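Local coordinates for protein chymotrypsin-like serine protease (Equine arteritis virus, PDB 1MBM) that probably cleaves the viral replicase polyprotein as a compact serine endopeptidase with a chymotrypsin-like fold, at residues G11-N23 and S111-V124. Residues are numbered along the deposited sequence; the frame is centred on the assembly and turned at random.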
ATOM      1  N   GLY A  11      11.672  11.945   7.050  1.00 10.01           N
ATOM      2  CA  GLY A  11      11.177  12.905   8.030  1.00  9.44           C
ATOM      3  C   GLY A  11      11.653  12.429   9.391  1.00 11.47           C
ATOM      4  O   GLY A  11      12.863  12.315   9.618  1.00  9.90           O
ATOM      5  N   SER A  12      10.724  12.140  10.298  1.00 10.08           N
ATOM      6  CA  SER A  12      11.084  11.578  11.602  1.00 10.96           C
ATOM      7  C   SER A  12      11.501  10.129  11.402  1.00 10.70           C
ATOM      8  O   SER A  12      12.215   9.541  12.223  1.00  6.28           O
ATOM      9  CB  SER A  12       9.913  11.640  12.583  1.00 10.14           C
ATOM     10  OG  SER A  12       9.773  12.933  13.144  1.00 11.63           O
ATOM     11  N   SER A  13      11.023   9.538  10.312  1.00  8.22           N
ATOM     12  CA  SER A  13      11.442   8.186   9.988  1.00 11.46           C
ATOM     13  C   SER A  13      11.749   8.072   8.493  1.00  9.99           C
ATOM     14  O   SER A  13      11.663   9.055   7.761  1.00  9.89           O
ATOM     15  CB  SER A  13      10.417   7.165  10.472  1.00 14.45           C
ATOM     16  OG  SER A  13      10.820   5.850  10.145  1.00 30.93           O
ATOM     17  N   TYR A  14      12.117   6.879   8.045  1.00  9.09           N
ATOM     18  CA  TYR A  14      12.510   6.670   6.656  1.00  8.74           C
ATOM     19  C   TYR A  14      11.461   5.819   5.998  1.00  9.47           C
ATOM     20  O   TYR A  14      11.118   4.743   6.498  1.00 11.00           O
ATOM     21  CB  TYR A  14      13.876   5.979   6.572  1.00  8.12           C
ATOM     22  CG  TYR A  14      15.018   6.855   7.021  1.00  7.50           C
ATOM     23  CD1 TYR A  14      15.247   8.087   6.419  1.00 11.75           C
ATOM     24  CD2 TYR A  14      15.852   6.463   8.053  1.00  7.41           C
ATOM     25  CE1 TYR A  14      16.282   8.901   6.831  1.00  9.20           C
ATOM     26  CE2 TYR A  14      16.898   7.271   8.474  1.00  8.23           C
ATOM     27  CZ  TYR A  14      17.103   8.494   7.857  1.00  7.57           C
ATOM     28  OH  TYR A  14      18.140   9.313   8.266  1.00 12.59           O
ATOM     29  N   GLY A  15      10.931   6.311   4.888  1.00  9.45           N
ATOM     30  CA  GLY A  15       9.856   5.610   4.220  1.00  8.05           C
ATOM     31  C   GLY A  15       9.841   5.781   2.720  1.00  9.02           C
ATOM     32  O   GLY A  15      10.840   6.196   2.099  1.00  7.55           O
ATOM     33  N   THR A  16       8.678   5.476   2.152  1.00  6.53           N
ATOM     34  CA  THR A  16       8.461   5.484   0.723  1.00  9.02           C
ATOM     35  C   THR A  16       7.354   6.460   0.383  1.00  9.93           C
ATOM     36  O   THR A  16       6.452   6.680   1.181  1.00 11.27           O
ATOM     37  CB  THR A  16       8.021   4.072   0.283  1.00  9.46           C
ATOM     38  OG1 THR A  16       9.024   3.125   0.659  1.00  8.14           O
ATOM     39  CG2 THR A  16       7.966   3.949  -1.244  1.00 13.97           C
ATOM     40  N   GLY A  17       7.419   7.044  -0.809  1.00  9.77           N
ATOM     41  CA  GLY A  17       6.367   7.929  -1.265  1.00  8.57           C
ATOM     42  C   GLY A  17       5.998   7.700  -2.713  1.00  8.11           C
ATOM     43  O   GLY A  17       6.648   6.932  -3.421  1.00  7.66           O
ATOM     44  N   SER A  18       4.933   8.358  -3.154  1.00  7.29           N
ATOM     45  CA  SER A  18       4.521   8.279  -4.542  1.00  8.30           C
ATOM     46  C   SER A  18       4.090   9.662  -5.018  1.00  7.59           C
ATOM     47  O   SER A  18       3.631  10.478  -4.228  1.00  6.47           O
ATOM     48  CB  SER A  18       3.438   7.220  -4.758  1.00  7.63           C
ATOM     49  OG  SER A  18       2.264   7.513  -4.041  1.00  6.51           O
ATOM     50  N   VAL A  19       4.270   9.923  -6.307  1.00  7.10           N
ATOM     51  CA  VAL A  19       3.996  11.235  -6.888  1.00  7.13           C
ATOM     52  C   VAL A  19       2.934  11.146  -7.986  1.00  7.31           C
ATOM     53  O   VAL A  19       2.966  10.247  -8.807  1.00  5.83           O
ATOM     54  CB  VAL A  19       5.288  11.857  -7.466  1.00  6.79           C
ATOM     55  CG1 VAL A  19       5.040  13.269  -7.921  1.00  5.41           C
ATOM     56  CG2 VAL A  19       6.392  11.846  -6.404  1.00  7.41           C
ATOM     57  N   TRP A  20       2.001  12.089  -7.994  1.00  6.55           N
ATOM     58  CA  TRP A  20       0.855  12.021  -8.891  1.00  8.01           C
ATOM     59  C   TRP A  20       0.414  13.383  -9.387  1.00  8.09           C
ATOM     60  O   TRP A  20       0.836  14.410  -8.867  1.00  6.10           O
ATOM     61  CB  TRP A  20      -0.340  11.389  -8.168  1.00  9.20           C
ATOM     62  CG  TRP A  20      -0.013  10.156  -7.397  1.00  9.47           C
ATOM     63  CD1 TRP A  20       0.550  10.087  -6.148  1.00  8.82           C
ATOM     64  CD2 TRP A  20      -0.233   8.804  -7.811  1.00 11.37           C
ATOM     65  NE1 TRP A  20       0.698   8.775  -5.771  1.00  6.09           N
ATOM     66  CE2 TRP A  20       0.227   7.966  -6.776  1.00  9.10           C
ATOM     67  CE3 TRP A  20      -0.765   8.213  -8.963  1.00 10.01           C
ATOM     68  CZ2 TRP A  20       0.173   6.576  -6.859  1.00  9.18           C
ATOM     69  CZ3 TRP A  20      -0.819   6.825  -9.043  1.00 10.85           C
ATOM     70  CH2 TRP A  20      -0.350   6.026  -7.997  1.00 11.94           C
ATOM     71  N   THR A  21      -0.469  13.376 -10.388  1.00  7.17           N
ATOM     72  CA  THR A  21      -1.057  14.604 -10.903  1.00  8.88           C
ATOM     73  C   THR A  21      -2.536  14.658 -10.507  1.00  9.17           C
ATOM     74  O   THR A  21      -3.226  13.642 -10.555  1.00  7.46           O
ATOM     75  CB  THR A  21      -0.917  14.660 -12.447  1.00 11.64           C
ATOM     76  OG1 THR A  21       0.466  14.814 -12.796  1.00 15.85           O
ATOM     77  CG2 THR A  21      -1.566  15.920 -13.012  1.00 10.87           C
ATOM     78  N   ARG A  22      -2.997  15.841 -10.103  1.00  9.15           N
ATOM     79  CA  ARG A  22      -4.402  16.088  -9.786  1.00 11.59           C
ATOM     80  C   ARG A  22      -4.747  17.579  -9.990  1.00 10.26           C
ATOM     81  O   ARG A  22      -4.166  18.441  -9.345  1.00 10.06           O
ATOM     82  CB  ARG A  22      -4.691  15.677  -8.340  1.00 11.35           C
ATOM     83  CG  ARG A  22      -6.171  15.720  -7.947  1.00 12.37           C
ATOM     84  CD  ARG A  22      -6.414  15.476  -6.460  1.00  8.59           C
ATOM     85  NE  ARG A  22      -5.618  16.376  -5.627  1.00 11.77           N
ATOM     86  CZ  ARG A  22      -5.274  16.127  -4.372  1.00 10.13           C
ATOM     87  NH1 ARG A  22      -5.653  14.998  -3.790  1.00  8.15           N
ATOM     88  NH2 ARG A  22      -4.557  17.012  -3.691  1.00 12.72           N
ATOM     89  N   ASN A  23      -5.677  17.876 -10.886  1.00 12.76           N
ATOM     90  CA  ASN A  23      -6.124  19.258 -11.134  1.00 11.74           C
ATOM     91  C   ASN A  23      -5.025  20.331 -11.118  1.00 12.28           C
ATOM     92  O   ASN A  23      -5.075  21.278 -10.314  1.00 11.06           O
ATOM     93  CB  ASN A  23      -7.218  19.646 -10.138  1.00 12.43           C
ATOM     94  CG  ASN A  23      -8.364  18.661 -10.125  1.00 13.30           C
ATOM     95  OD1 ASN A  23      -8.754  18.144 -11.166  1.00 11.37           O
ATOM     96  ND2 ASN A  23      -8.904  18.389  -8.942  1.00 10.33           N
ATOM     97  N   SER A 111      10.266  -2.065   7.229  1.00 14.29           N
ATOM     98  CA  SER A 111       9.991  -0.729   7.761  1.00 14.60           C
ATOM     99  C   SER A 111      10.107   0.375   6.708  1.00 12.62           C
ATOM    100  O   SER A 111       9.255   1.272   6.642  1.00 13.42           O
ATOM    101  CB  SER A 111      10.886  -0.405   8.955  1.00 15.56           C
ATOM    102  OG  SER A 111      10.431   0.789   9.556  1.00 20.44           O
ATOM    103  N   GLY A 112      11.142   0.294   5.874  1.00  8.08           N
ATOM    104  CA  GLY A 112      11.342   1.263   4.807  1.00  8.96           C
ATOM    105  C   GLY A 112      10.207   1.374   3.793  1.00 10.74           C
ATOM    106  O   GLY A 112      10.129   2.366   3.056  1.00 10.64           O
ATOM    107  N   ASP A 113       9.312   0.381   3.762  1.00  8.15           N
ATOM    108  CA  ASP A 113       8.192   0.389   2.823  1.00  5.05           C
ATOM    109  C   ASP A 113       7.004   1.181   3.339  1.00  6.58           C
ATOM    110  O   ASP A 113       6.011   1.319   2.623  1.00  6.22           O
ATOM    111  CB  ASP A 113       7.691  -1.027   2.517  1.00  6.12           C
ATOM    112  CG  ASP A 113       8.722  -1.888   1.816  1.00 13.20           C
ATOM    113  OD1 ASP A 113       9.555  -1.349   1.057  1.00  9.97           O
ATOM    114  OD2 ASP A 113       8.760  -3.128   1.965  1.00 11.08           O
ATOM    115  N   SER A 114       7.074   1.664   4.581  1.00  4.19           N
ATOM    116  CA  SER A 114       5.979   2.472   5.124  1.00  8.65           C
ATOM    117  C   SER A 114       5.758   3.666   4.205  1.00  7.96           C
ATOM    118  O   SER A 114       6.712   4.303   3.761  1.00  6.47           O
ATOM    119  CB  SER A 114       6.284   2.931   6.552  1.00 10.03           C
ATOM    120  OG  SER A 114       6.095   1.862   7.470  1.00 12.74           O
ATOM    121  N   GLY A 115       4.502   3.942   3.891  1.00  9.73           N
ATOM    122  CA  GLY A 115       4.182   5.035   2.998  1.00  9.97           C
ATOM    123  C   GLY A 115       3.960   4.657   1.544  1.00  8.41           C
ATOM    124  O   GLY A 115       3.447   5.483   0.785  1.00  6.14           O
ATOM    125  N   SER A 116       4.370   3.449   1.143  1.00  6.28           N
ATOM    126  CA  SER A 116       4.159   2.984  -0.232  1.00  9.32           C
ATOM    127  C   SER A 116       2.684   3.079  -0.595  1.00  7.99           C
ATOM    128  O   SER A 116       1.816   2.747   0.210  1.00  9.28           O
ATOM    129  CB  SER A 116       4.601   1.518  -0.430  1.00  8.50           C
ATOM    130  OG  SER A 116       5.969   1.303  -0.065  1.00  4.12           O
ATOM    131  N   ALA A 117       2.399   3.532  -1.806  1.00  8.35           N
ATOM    132  CA  ALA A 117       1.014   3.589  -2.254  1.00  9.84           C
ATOM    133  C   ALA A 117       0.572   2.152  -2.415  1.00  8.64           C
ATOM    134  O   ALA A 117       1.358   1.302  -2.839  1.00  7.63           O
ATOM    135  CB  ALA A 117       0.904   4.318  -3.587  1.00  9.48           C
ATOM    136  N   VAL A 118      -0.660   1.871  -2.016  1.00  6.34           N
ATOM    137  CA  VAL A 118      -1.238   0.562  -2.240  1.00  8.23           C
ATOM    138  C   VAL A 118      -2.283   0.793  -3.329  1.00 10.28           C
ATOM    139  O   VAL A 118      -3.210   1.578  -3.149  1.00 11.67           O
ATOM    140  CB  VAL A 118      -1.858  -0.018  -0.958  1.00  8.12           C
ATOM    141  CG1 VAL A 118      -2.430  -1.381  -1.216  1.00  6.39           C
ATOM    142  CG2 VAL A 118      -0.825  -0.098   0.146  1.00  8.71           C
ATOM    143  N   VAL A 119      -2.118   0.151  -4.479  1.00  7.16           N
ATOM    144  CA  VAL A 119      -3.012   0.446  -5.594  1.00  9.21           C
ATOM    145  C   VAL A 119      -3.729  -0.777  -6.147  1.00  8.15           C
ATOM    146  O   VAL A 119      -3.230  -1.895  -6.062  1.00  7.84           O
ATOM    147  CB  VAL A 119      -2.281   1.185  -6.780  1.00  9.93           C
ATOM    148  CG1 VAL A 119      -1.453   2.387  -6.275  1.00 11.66           C
ATOM    149  CG2 VAL A 119      -1.403   0.241  -7.567  1.00 19.50           C
ATOM    150  N   GLN A 120      -4.906  -0.533  -6.706  1.00  7.62           N
ATOM    151  CA  GLN A 120      -5.703  -1.546  -7.379  1.00  9.84           C
ATOM    152  C   GLN A 120      -6.096  -0.901  -8.705  1.00 10.26           C
ATOM    153  O   GLN A 120      -6.758   0.133  -8.722  1.00  9.75           O
ATOM    154  CB  GLN A 120      -6.943  -1.918  -6.549  1.00 10.66           C
ATOM    155  CG  GLN A 120      -6.611  -2.758  -5.320  1.00 14.47           C
ATOM    156  CD  GLN A 120      -7.835  -3.281  -4.577  1.00 15.90           C
ATOM    157  OE1 GLN A 120      -8.729  -2.516  -4.225  1.00 12.24           O
ATOM    158  NE2 GLN A 120      -7.857  -4.587  -4.316  1.00  8.49           N
ATOM    159  N   GLY A 121      -5.661  -1.495  -9.808  1.00 10.19           N
ATOM    160  CA  GLY A 121      -5.879  -0.908 -11.115  1.00 10.44           C
ATOM    161  C   GLY A 121      -5.084   0.382 -11.220  1.00 11.84           C
ATOM    162  O   GLY A 121      -3.897   0.409 -10.908  1.00 11.58           O
ATOM    163  N   ASP A 122      -5.749   1.462 -11.617  1.00 12.52           N
ATOM    164  CA  ASP A 122      -5.110   2.766 -11.742  1.00 15.61           C
ATOM    165  C   ASP A 122      -5.414   3.666 -10.538  1.00 14.16           C
ATOM    166  O   ASP A 122      -5.216   4.884 -10.590  1.00 11.95           O
ATOM    167  CB  ASP A 122      -5.560   3.453 -13.040  1.00 17.74           C
ATOM    168  CG  ASP A 122      -7.047   3.816 -13.037  1.00 28.01           C
ATOM    169  OD1 ASP A 122      -7.788   3.374 -12.133  1.00 34.02           O
ATOM    170  OD2 ASP A 122      -7.568   4.539 -13.915  1.00 36.00           O
ATOM    171  N   ALA A 123      -5.889   3.067  -9.452  1.00 11.05           N
ATOM    172  CA  ALA A 123      -6.319   3.874  -8.324  1.00  9.84           C
ATOM    173  C   ALA A 123      -5.620   3.552  -7.018  1.00 10.42           C
ATOM    174  O   ALA A 123      -5.319   2.397  -6.737  1.00  8.14           O
ATOM    175  CB  ALA A 123      -7.832   3.753  -8.150  1.00 12.57           C
ATOM    176  N   VAL A 124      -5.393   4.595  -6.224  1.00  6.88           N
ATOM    177  CA  VAL A 124      -4.807   4.458  -4.908  1.00  8.83           C
ATOM    178  C   VAL A 124      -5.924   4.157  -3.915  1.00  8.38           C
ATOM    179  O   VAL A 124      -6.934   4.871  -3.865  1.00  8.72           O
ATOM    180  CB  VAL A 124      -4.105   5.772  -4.480  1.00  9.33           C
ATOM    181  CG1 VAL A 124      -3.665   5.713  -3.017  1.00  7.76           C
ATOM    182  CG2 VAL A 124      -2.926   6.074  -5.386  1.00 10.72           C
TER
HETATM  183  O   HOH W   1      10.245   0.835  -0.237  1.00 20.87           O
HETATM  184  O   HOH W   2       4.804   4.367  -3.305  1.00  9.78           O
HETATM  185  O   HOH W   3       2.674   6.714  -1.450  1.00 11.83           O
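From Thr16 N a nearly straight hydrogen bond (2.8 Å, 164° at the hydrogen) runs to Ser114 O, joining strand 14-22 to the loop that precedes strand 117-120, whose direction differs from that of the first strand by 51°. Thr16 suits this place by having two unlike branches. Its OG1, set beside the backbone N (chi1 -58°), donates to a lone pair of Gly112 O at 2.7 Å, and water 1 ties the same hydroxyl to Asp113 OD1, while OD2 forms a salt bridge with Arg197; the methyl CG2 lies 3.5 Å from Ser116 OG. Ser116 OG donates to Asp113 O, which also accepts from Ser116 N across a type II turn. Gly115, with its positive phi, brings its CA to 3.3 Å from Thr16 O, where a CB would collide. Farther along, Ser18 OG takes the indole N-H of Trp20 at 2.7 Å and donates to water 3, which in turn donates to Gly115 O. Thus steadied, the Trp20 ring receives Val124 CG2 over one face, 3.9 Å from the six-membered ring's centroid, while the small Ala117 sits at its edge. Ser114, probably the nucleophile of a catalytic triad completed by His33 and Asp59, belongs to the loop held here. The contact bridges the two chymotrypsin-like barrels: Leu29 of strand 25-31 packs on Ser18 and Trp20, and Thr91 of strand 85-91 on Asp113 and Ser116.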